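PDB 2GAN: 182aa long hypothetical protein from Pyrococcus horikoshii, which is of unknown function but probably transfers an acetyl group from acetyl-CoA to an acceptor not yet identified, as enzymes of the GNAT family do. Local coordinates for residues K14-L18 with Y54-L58; R61-F66 with I109-V113; G80-L84 with L127-A131. All blocks are in the same frame, centred on the assembly; numbering follows the deposited sequence.

Interaction 1: residues K14-L18 with Y54-L58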
loop_
_atom_site.group_PDB
_atom_site.type_symbol
_atom_site.label_atom_id
_atom_site.label_comp_id
_atom_site.label_asym_id
_atom_site.label_seq_id
_atom_site.Cartn_x
_atom_site.Cartn_y
_atom_site.Cartn_z
ATOM N N LYS A 14 -21.834 2.281 16.398
ATOM C CA LYS A 14 -21.125 1.042 16.105
ATOM C C LYS A 14 -21.619 0.333 14.839
ATOM O O LYS A 14 -20.822 -0.077 13.992
ATOM C CB LYS A 14 -21.219 0.103 17.313
ATOM C CG LYS A 14 -20.384 -1.164 17.194
ATOM C CD LYS A 14 -21.214 -2.320 16.687
ATOM C CE LYS A 14 -22.273 -2.709 17.705
ATOM N NZ LYS A 14 -23.170 -3.768 17.168
ATOM N N ASP A 15 -22.932 0.194 14.711
ATOM C CA ASP A 15 -23.514 -0.481 13.558
ATOM C C ASP A 15 -23.167 0.211 12.246
ATOM O O ASP A 15 -22.747 -0.438 11.276
ATOM C CB ASP A 15 -25.027 -0.586 13.729
ATOM C CG ASP A 15 -25.411 -1.458 14.918
ATOM O OD1 ASP A 15 -24.707 -2.464 15.151
ATOM O OD2 ASP A 15 -26.406 -1.145 15.601
ATOM N N GLU A 16 -23.333 1.529 12.215
ATOM C CA GLU A 16 -23.019 2.293 11.013
ATOM C C GLU A 16 -21.529 2.188 10.694
ATOM O O GLU A 16 -21.149 2.055 9.537
ATOM C CB GLU A 16 -23.423 3.767 11.176
ATOM C CG GLU A 16 -23.164 4.563 9.896
ATOM C CD GLU A 16 -23.870 5.908 9.855
ATOM O OE1 GLU A 16 -24.397 6.360 10.896
ATOM O OE2 GLU A 16 -23.877 6.522 8.771
ATOM N N LEU A 17 -20.691 2.243 11.728
ATOM C CA LEU A 17 -19.245 2.140 11.551
ATOM C C LEU A 17 -18.843 0.735 11.084
ATOM O O LEU A 17 -18.012 0.577 10.184
ATOM C CB LEU A 17 -18.518 2.482 12.857
ATOM C CG LEU A 17 -18.482 3.961 13.269
ATOM C CD1 LEU A 17 -17.927 4.106 14.683
ATOM C CD2 LEU A 17 -17.615 4.745 12.280
ATOM N N LEU A 18 -19.440 -0.283 11.692
ATOM C CA LEU A 18 -19.142 -1.663 11.323
ATOM C C LEU A 18 -19.288 -1.875 9.814
ATOM O O LEU A 18 -18.407 -2.447 9.166
ATOM C CB LEU A 18 -20.085 -2.615 12.063
ATOM C CG LEU A 18 -19.770 -4.110 11.972
ATOM C CD1 LEU A 18 -18.410 -4.381 12.589
ATOM C CD2 LEU A 18 -20.841 -4.896 12.709
ATOM N N TYR A 54 -14.344 -8.765 13.905
ATOM C CA TYR A 54 -13.998 -7.351 14.063
ATOM C C TYR A 54 -14.905 -6.599 15.037
ATOM O O TYR A 54 -14.464 -5.677 15.723
ATOM C CB TYR A 54 -14.018 -6.658 12.697
ATOM C CG TYR A 54 -13.609 -5.199 12.720
ATOM C CD1 TYR A 54 -14.566 -4.184 12.792
ATOM C CD2 TYR A 54 -12.264 -4.831 12.667
ATOM C CE1 TYR A 54 -14.192 -2.842 12.806
ATOM C CE2 TYR A 54 -11.884 -3.487 12.680
ATOM C CZ TYR A 54 -12.845 -2.503 12.750
ATOM O OH TYR A 54 -12.467 -1.181 12.777
ATOM N N GLU A 55 -16.170 -7.000 15.094
ATOM C CA GLU A 55 -17.149 -6.372 15.971
ATOM C C GLU A 55 -16.639 -6.254 17.408
ATOM O O GLU A 55 -16.718 -5.190 18.010
ATOM C CB GLU A 55 -18.456 -7.175 15.911
ATOM C CG GLU A 55 -19.688 -6.535 16.546
ATOM C CD GLU A 55 -19.670 -6.593 18.057
ATOM O OE1 GLU A 55 -19.226 -7.626 18.608
ATOM O OE2 GLU A 55 -20.123 -5.616 18.694
ATOM N N PRO A 56 -16.089 -7.340 17.974
ATOM C CA PRO A 56 -15.590 -7.261 19.353
ATOM C C PRO A 56 -14.500 -6.184 19.523
ATOM O O PRO A 56 -14.488 -5.452 20.510
ATOM C CB PRO A 56 -15.066 -8.676 19.612
ATOM C CG PRO A 56 -15.942 -9.520 18.712
ATOM C CD PRO A 56 -15.948 -8.710 17.450
ATOM N N PHE A 57 -13.602 -6.089 18.545
ATOM C CA PHE A 57 -12.520 -5.106 18.560
ATOM C C PHE A 57 -13.094 -3.682 18.560
ATOM O O PHE A 57 -12.715 -2.852 19.377
ATOM C CB PHE A 57 -11.619 -5.326 17.332
ATOM C CG PHE A 57 -10.394 -4.444 17.293
ATOM C CD1 PHE A 57 -9.472 -4.451 18.341
ATOM C CD2 PHE A 57 -10.154 -3.613 16.194
ATOM C CE1 PHE A 57 -8.328 -3.644 18.299
ATOM C CE2 PHE A 57 -9.016 -2.805 16.141
ATOM C CZ PHE A 57 -8.101 -2.820 17.197
ATOM N N LEU A 58 -14.017 -3.414 17.643
ATOM C CA LEU A 58 -14.644 -2.102 17.529
ATOM C C LEU A 58 -15.412 -1.741 18.801
ATOM O O LEU A 58 -15.309 -0.620 19.310
ATOM C CB LEU A 58 -15.600 -2.080 16.324
ATOM C CG LEU A 58 -16.425 -0.826 15.997
ATOM C CD1 LEU A 58 -15.518 0.363 15.679
ATOM C CD2 LEU A 58 -17.330 -1.124 14.818
#
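L58 reaches from helix 47-65 to the start of helix 14-27 and lays its CD2 methyl against the first turn of that helix. L58 CD2 lies 3.7 Å from the carbonyl oxygen K14 O and 3.9 Å from L18 N, so it rests on the backbone hydrogen bond from L18 N to K14 O. With CG of L58 anti to its own N (chi1 178°), the branch is carried across the gap between the helices, where the K14 side chain crosses it obliquely, K14 CG to L58 CD2 at 3.9 Å. L17 adds a looser contact through its CB.

L18 fills the other flank of this centre. The L18 CD1 methyl sits 4.1 Å from L58 CD2 and also meets the rim of Y54, at CD1 of that ring, 3.9 Å away and near the ring plane; the leucine therefore touches an edge and not the aromatic face. F50 stacks on Y54, and F111 of strand 106-114 packs against L17, Y54 and L58.

Further out the contact turns polar. The K14 chain bends at its second and third torsions, bringing CE up to E55 OE2, while K14 NZ forms only a long salt bridge of 3.9 Å to E55 OE2. K14 NZ holds D15 OD1 much more closely, by a 2.9 Å hydrogen-bonded salt bridge on the syn side, tilted out of the carboxylate plane.

The short segments are 10.9 Å apart at closest approach of their axes and their directions differ by 129°. No hydrogen bond joins the two segments, so methyl packing probably provides most of the attachment here. The lysine, placed between two carboxylates, probably contributes a diffuse electrostatic attraction at the outer edge.

Interaction 2: residues R61-F66 with I109-V113. With SO4 (sulfate ion), chain D.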
loop_
_atom_site.group_PDB
_atom_site.type_symbol
_atom_site.label_atom_id
_atom_site.label_comp_id
_atom_site.label_asym_id
_atom_site.label_seq_id
_atom_site.Cartn_x
_atom_site.Cartn_y
_atom_site.Cartn_z
ATOM N N ARG A 61 -12.927 -0.548 21.372
ATOM C CA ARG A 61 -12.317 0.746 21.073
ATOM C C ARG A 61 -13.272 1.911 21.270
ATOM O O ARG A 61 -12.891 2.954 21.797
ATOM C CB ARG A 61 -11.808 0.769 19.638
ATOM C CG ARG A 61 -10.801 -0.300 19.324
ATOM C CD ARG A 61 -10.327 -0.116 17.907
ATOM N NE ARG A 61 -8.969 0.410 17.842
ATOM C CZ ARG A 61 -8.416 0.876 16.726
ATOM N NH1 ARG A 61 -9.111 0.882 15.600
ATOM N NH2 ARG A 61 -7.168 1.314 16.732
ATOM N N LEU A 62 -14.507 1.731 20.815
ATOM C CA LEU A 62 -15.533 2.752 20.926
ATOM C C LEU A 62 -15.859 3.021 22.393
ATOM O O LEU A 62 -16.123 4.160 22.771
ATOM C CB LEU A 62 -16.793 2.293 20.186
ATOM C CG LEU A 62 -17.223 2.857 18.815
ATOM C CD1 LEU A 62 -16.112 3.604 18.097
ATOM C CD2 LEU A 62 -17.750 1.705 17.986
ATOM N N SER A 63 -15.830 1.979 23.220
ATOM C CA SER A 63 -16.145 2.131 24.646
ATOM C C SER A 63 -15.011 2.635 25.539
ATOM O O SER A 63 -15.212 3.514 26.380
ATOM C CB SER A 63 -16.640 0.798 25.219
ATOM O OG SER A 63 -17.846 0.398 24.603
ATOM N N GLN A 64 -13.821 2.078 25.359
ATOM C CA GLN A 64 -12.682 2.445 26.196
ATOM C C GLN A 64 -11.549 3.202 25.508
ATOM O O GLN A 64 -11.239 4.331 25.874
ATOM C CB GLN A 64 -12.098 1.184 26.822
ATOM C CG GLN A 64 -13.150 0.252 27.380
ATOM C CD GLN A 64 -13.802 0.795 28.632
ATOM O OE1 GLN A 64 -14.947 0.468 28.943
ATOM N NE2 GLN A 64 -13.070 1.619 29.367
ATOM N N GLU A 65 -10.928 2.573 24.519
ATOM C CA GLU A 65 -9.794 3.161 23.822
ATOM C C GLU A 65 -9.936 4.595 23.312
ATOM O O GLU A 65 -9.149 5.459 23.681
ATOM C CB GLU A 65 -9.358 2.228 22.684
ATOM C CG GLU A 65 -8.155 2.714 21.883
ATOM C CD GLU A 65 -7.426 1.575 21.190
ATOM O OE1 GLU A 65 -6.822 1.805 20.120
ATOM O OE2 GLU A 65 -7.443 0.446 21.730
ATOM N N PHE A 66 -10.931 4.860 22.477
ATOM C CA PHE A 66 -11.113 6.208 21.922
ATOM C C PHE A 66 -11.506 7.271 22.958
ATOM O O PHE A 66 -12.456 7.089 23.722
ATOM C CB PHE A 66 -12.164 6.165 20.804
ATOM C CG PHE A 66 -11.779 5.293 19.633
ATOM C CD1 PHE A 66 -12.728 4.936 18.679
ATOM C CD2 PHE A 66 -10.469 4.834 19.477
ATOM C CE1 PHE A 66 -12.387 4.133 17.590
ATOM C CE2 PHE A 66 -10.114 4.031 18.388
ATOM C CZ PHE A 66 -11.074 3.683 17.445
ATOM N N ILE A 109 -3.431 9.200 16.929
ATOM C CA ILE A 109 -4.462 9.331 15.913
ATOM C C ILE A 109 -4.626 7.944 15.316
ATOM O O ILE A 109 -3.640 7.268 15.042
ATOM C CB ILE A 109 -4.044 10.310 14.793
ATOM C CG1 ILE A 109 -4.162 11.754 15.306
ATOM C CG2 ILE A 109 -4.904 10.076 13.539
ATOM C CD1 ILE A 109 -3.642 12.812 14.347
ATOM N N GLU A 110 -5.867 7.512 15.137
ATOM C CA GLU A 110 -6.134 6.202 14.561
ATOM C C GLU A 110 -7.566 6.163 14.053
ATOM O O GLU A 110 -8.273 7.180 14.086
ATOM C CB GLU A 110 -5.883 5.094 15.604
ATOM C CG GLU A 110 -6.671 5.197 16.905
ATOM C CD GLU A 110 -6.119 4.287 18.021
ATOM O OE1 GLU A 110 -6.861 4.002 18.980
ATOM O OE2 GLU A 110 -4.944 3.863 17.954
ATOM N N PHE A 111 -7.989 5.007 13.550
ATOM C CA PHE A 111 -9.354 4.868 13.049
ATOM C C PHE A 111 -9.623 5.959 12.011
ATOM O O PHE A 111 -10.704 6.550 11.981
ATOM C CB PHE A 111 -10.323 5.000 14.225
ATOM C CG PHE A 111 -11.651 4.355 13.998
ATOM C CD1 PHE A 111 -12.807 5.120 13.941
ATOM C CD2 PHE A 111 -11.758 2.971 13.920
ATOM C CE1 PHE A 111 -14.057 4.518 13.819
ATOM C CE2 PHE A 111 -12.998 2.356 13.799
ATOM C CZ PHE A 111 -14.149 3.125 13.751
ATOM N N PHE A 112 -8.618 6.215 11.174
ATOM C CA PHE A 112 -8.676 7.235 10.127
ATOM C C PHE A 112 -9.013 6.584 8.798
ATOM O O PHE A 112 -8.177 5.913 8.211
ATOM C CB PHE A 112 -7.313 7.921 9.994
ATOM C CG PHE A 112 -7.235 8.946 8.885
ATOM C CD1 PHE A 112 -6.037 9.148 8.200
ATOM C CD2 PHE A 112 -8.330 9.730 8.550
ATOM C CE1 PHE A 112 -5.925 10.116 7.198
ATOM C CE2 PHE A 112 -8.231 10.706 7.545
ATOM C CZ PHE A 112 -7.024 10.895 6.870
ATOM N N VAL A 113 -10.225 6.795 8.310
ATOM C CA VAL A 113 -10.597 6.198 7.048
ATOM C C VAL A 113 -11.547 7.083 6.279
ATOM O O VAL A 113 -12.057 8.069 6.804
ATOM C CB VAL A 113 -11.251 4.817 7.267
ATOM C CG1 VAL A 113 -12.763 4.968 7.379
ATOM C CG2 VAL A 113 -10.856 3.886 6.146
HETATM S S SO4 D . -6.417 1.642 13.237
HETATM O O1 SO4 D . -6.923 1.883 11.871
HETATM O O2 SO4 D . -5.025 2.133 13.358
HETATM O O3 SO4 D . -6.452 0.192 13.500
HETATM O O4 SO4 D . -7.260 2.354 14.208
#
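R61 and F111 converge on a single oxygen of a sulfate ion, probably from the crystallisation liquor. NH1 and NH2 of R61 each donate to O4 at 2.7 Å, fork-like at the guanidinium edge, and the backbone F111 N donates to the same O4 at 2.8 Å. F111 has a left-handed backbone conformation (phi 54°, psi 40°), and its N-H faces the anion. Through their backbones E110 hydrogen-bonds to A83 and V113 to T81, so strand 106-114 has one extra residue there, consistent with the bulge of the corresponding GNAT strand, whose amide commonly faces the acetyl group of the cofactor.

E110 is the polar centre. E110 OE1 lies 2.5 Å from E65 OE1 and 3.5 Å from R61 NH2, well out of the guanidinium plane, so that salt bridge is one of charge alone. R61 also makes weak hydrogen bonds to E65 OE1. An alanine in place of E110 would probably leave R61 with one carboxylate fewer and open a gap beside F66 CE2, whose ring edge E110 OE1 meets at 3.3 Å.

F66 and F111 pack obliquely, CE1 of F66 over one face of F111, with planes at 54°. This joins the end of helix 47-65 to strand 106-114; A83 of strand 78-85 touches both rings, M21 of helix 14-27 adjoins F111, and F112 O hydrogen-bonds to Y153 OH of the second subunit.

Interaction 3: residues G80-L84 with L127-A131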
loop_
_atom_site.group_PDB
_atom_site.type_symbol
_atom_site.label_atom_id
_atom_site.label_comp_id
_atom_site.label_asym_id
_atom_site.label_seq_id
_atom_site.Cartn_x
_atom_site.Cartn_y
_atom_site.Cartn_z
ATOM N N GLY A 80 -16.623 9.236 6.745
ATOM C CA GLY A 80 -15.231 9.413 7.125
ATOM C C GLY A 80 -15.097 9.369 8.634
ATOM O O GLY A 80 -15.994 9.809 9.343
ATOM N N THR A 81 -13.988 8.843 9.141
ATOM C CA THR A 81 -13.798 8.770 10.593
ATOM C C THR A 81 -12.361 9.050 10.995
ATOM O O THR A 81 -11.437 8.894 10.194
ATOM C CB THR A 81 -14.088 7.360 11.155
ATOM O OG1 THR A 81 -13.026 6.481 10.749
ATOM C CG2 THR A 81 -15.401 6.830 10.658
ATOM N N ILE A 82 -12.191 9.447 12.253
ATOM C CA ILE A 82 -10.875 9.688 12.822
ATOM C C ILE A 82 -11.021 9.781 14.345
ATOM O O ILE A 82 -11.907 10.464 14.862
ATOM C CB ILE A 82 -10.215 10.965 12.247
ATOM C CG1 ILE A 82 -8.709 10.921 12.532
ATOM C CG2 ILE A 82 -10.866 12.211 12.831
ATOM C CD1 ILE A 82 -7.877 11.949 11.744
ATOM N N ALA A 83 -10.148 9.066 15.044
ATOM C CA ALA A 83 -10.170 8.986 16.495
ATOM C C ALA A 83 -8.899 9.484 17.157
ATOM O O ALA A 83 -7.804 9.351 16.609
ATOM C CB ALA A 83 -10.419 7.532 16.915
ATOM N N LEU A 84 -9.048 10.043 18.353
ATOM C CA LEU A 84 -7.906 10.538 19.117
ATOM C C LEU A 84 -7.787 9.817 20.447
ATOM O O LEU A 84 -8.790 9.589 21.132
ATOM C CB LEU A 84 -8.069 12.018 19.400
ATOM C CG LEU A 84 -8.303 12.827 18.131
ATOM C CD1 LEU A 84 -8.492 14.292 18.511
ATOM C CD2 LEU A 84 -7.130 12.637 17.177
ATOM N N LEU A 127 -10.276 15.807 7.783
ATOM C CA LEU A 127 -10.281 15.050 9.017
ATOM C C LEU A 127 -8.908 15.121 9.679
ATOM O O LEU A 127 -8.790 15.592 10.809
ATOM C CB LEU A 127 -10.681 13.593 8.748
ATOM C CG LEU A 127 -12.182 13.367 8.514
ATOM C CD1 LEU A 127 -12.445 11.911 8.171
ATOM C CD2 LEU A 127 -12.949 13.755 9.777
ATOM N N LEU A 128 -7.869 14.692 8.964
ATOM C CA LEU A 128 -6.511 14.690 9.509
ATOM C C LEU A 128 -6.116 16.061 10.067
ATOM O O LEU A 128 -5.646 16.161 11.204
ATOM C CB LEU A 128 -5.508 14.240 8.440
ATOM C CG LEU A 128 -4.083 13.896 8.892
ATOM C CD1 LEU A 128 -4.112 12.854 10.014
ATOM C CD2 LEU A 128 -3.296 13.369 7.703
ATOM N N GLU A 129 -6.314 17.114 9.274
ATOM C CA GLU A 129 -5.994 18.466 9.717
ATOM C C GLU A 129 -6.727 18.777 11.018
ATOM O O GLU A 129 -6.149 19.312 11.961
ATOM C CB GLU A 129 -6.394 19.492 8.649
ATOM C CG GLU A 129 -6.335 20.938 9.140
ATOM C CD GLU A 129 -6.793 21.942 8.090
ATOM O OE1 GLU A 129 -7.935 21.804 7.581
ATOM O OE2 GLU A 129 -6.007 22.872 7.783
ATOM N N PHE A 130 -8.011 18.449 11.068
ATOM C CA PHE A 130 -8.782 18.703 12.279
ATOM C C PHE A 130 -8.175 17.950 13.467
ATOM O O PHE A 130 -7.999 18.515 14.537
ATOM C CB PHE A 130 -10.236 18.273 12.076
ATOM C CG PHE A 130 -11.129 18.577 13.242
ATOM C CD1 PHE A 130 -11.213 17.703 14.317
ATOM C CD2 PHE A 130 -11.885 19.745 13.269
ATOM C CE1 PHE A 130 -12.043 17.982 15.401
ATOM C CE2 PHE A 130 -12.718 20.033 14.350
ATOM C CZ PHE A 130 -12.793 19.147 15.419
ATOM N N ALA A 131 -7.838 16.678 13.253
ATOM C CA ALA A 131 -7.268 15.827 14.290
ATOM C C ALA A 131 -5.920 16.323 14.793
ATOM O O ALA A 131 -5.662 16.334 15.995
ATOM C CB ALA A 131 -7.135 14.397 13.777
#
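I82 and L127 lie alongside each other, pointing opposite ways, the isoleucine reaching from strand 78-85 to the helix and the leucine from helix 123-137 to the strand. Their flanks meet through I82 CG2 and L127 CD2, 4.0 Å apart. Each then ends against the other segment's backbone or a small side chain.

In I82, CG1 is anti to the backbone N (chi1 -162°), and the chain stays extended beyond it, which drives CD1 straight at the helix. There I82 CD1 lies 3.8 Å from L128 CA and only 3.3 Å from A131 CB, tighter than ordinary van der Waals contact. A131 presents just a methyl group, which probably allows I82 CD1 to come so close. A131 CB is also met from further along the strand by L84 CD2 at 3.8 Å, so two branched side chains converge on one alanine.

L127 works the other way. The L127 CD1 methyl settles on the peptide joining G80 to T81, 3.6 Å from T81 N and 3.7 Å from G80 C. A side chain at G80 would have pointed toward the helix, its CB only 3.0 Å from L127 CD1; the bare glycine backbone is what accommodates the leucine.

No hydrogen bond crosses between the segments, and the side chains that meet are apolar. The short segments run nearly parallel, at 19°, with axes 8.9 Å apart, and helix 123-137 thus lies along one face of the sheet. T81 and A83 turn away from it; T81 touches L17 and L20 of helix 14-27, and its OG1 hydrogen-bonds to F111 O. Beside I82 and L84 lie Y70 of strand 68-74 and, from strand 106-114, F112 and I109. Helix 123-137 connects strand 106-114 to the parallel strand 141-146 as a beta-alpha-beta crossover.

From the N terminus, interaction 1 closes first, bringing helix 47-65 back against helix 14-27 over 35 intervening residues. It is complete before interaction 2 opens further along the same helix, so these two are in series. Interaction 2 spans 42 residues, including strands 68-74 and 78-85, to reach strand 106-114. Interaction 3 starts inside that loop and ends beyond it, on helix 123-137, so interactions 2 and 3 cross. Strands 78-85 and 106-114 are neighbours, hydrogen-bonded through E110 O and A83 N. Together the contacts join helices 14-27 and 47-65 to one face of the GNAT sheet and helix 123-137 to the opposite face.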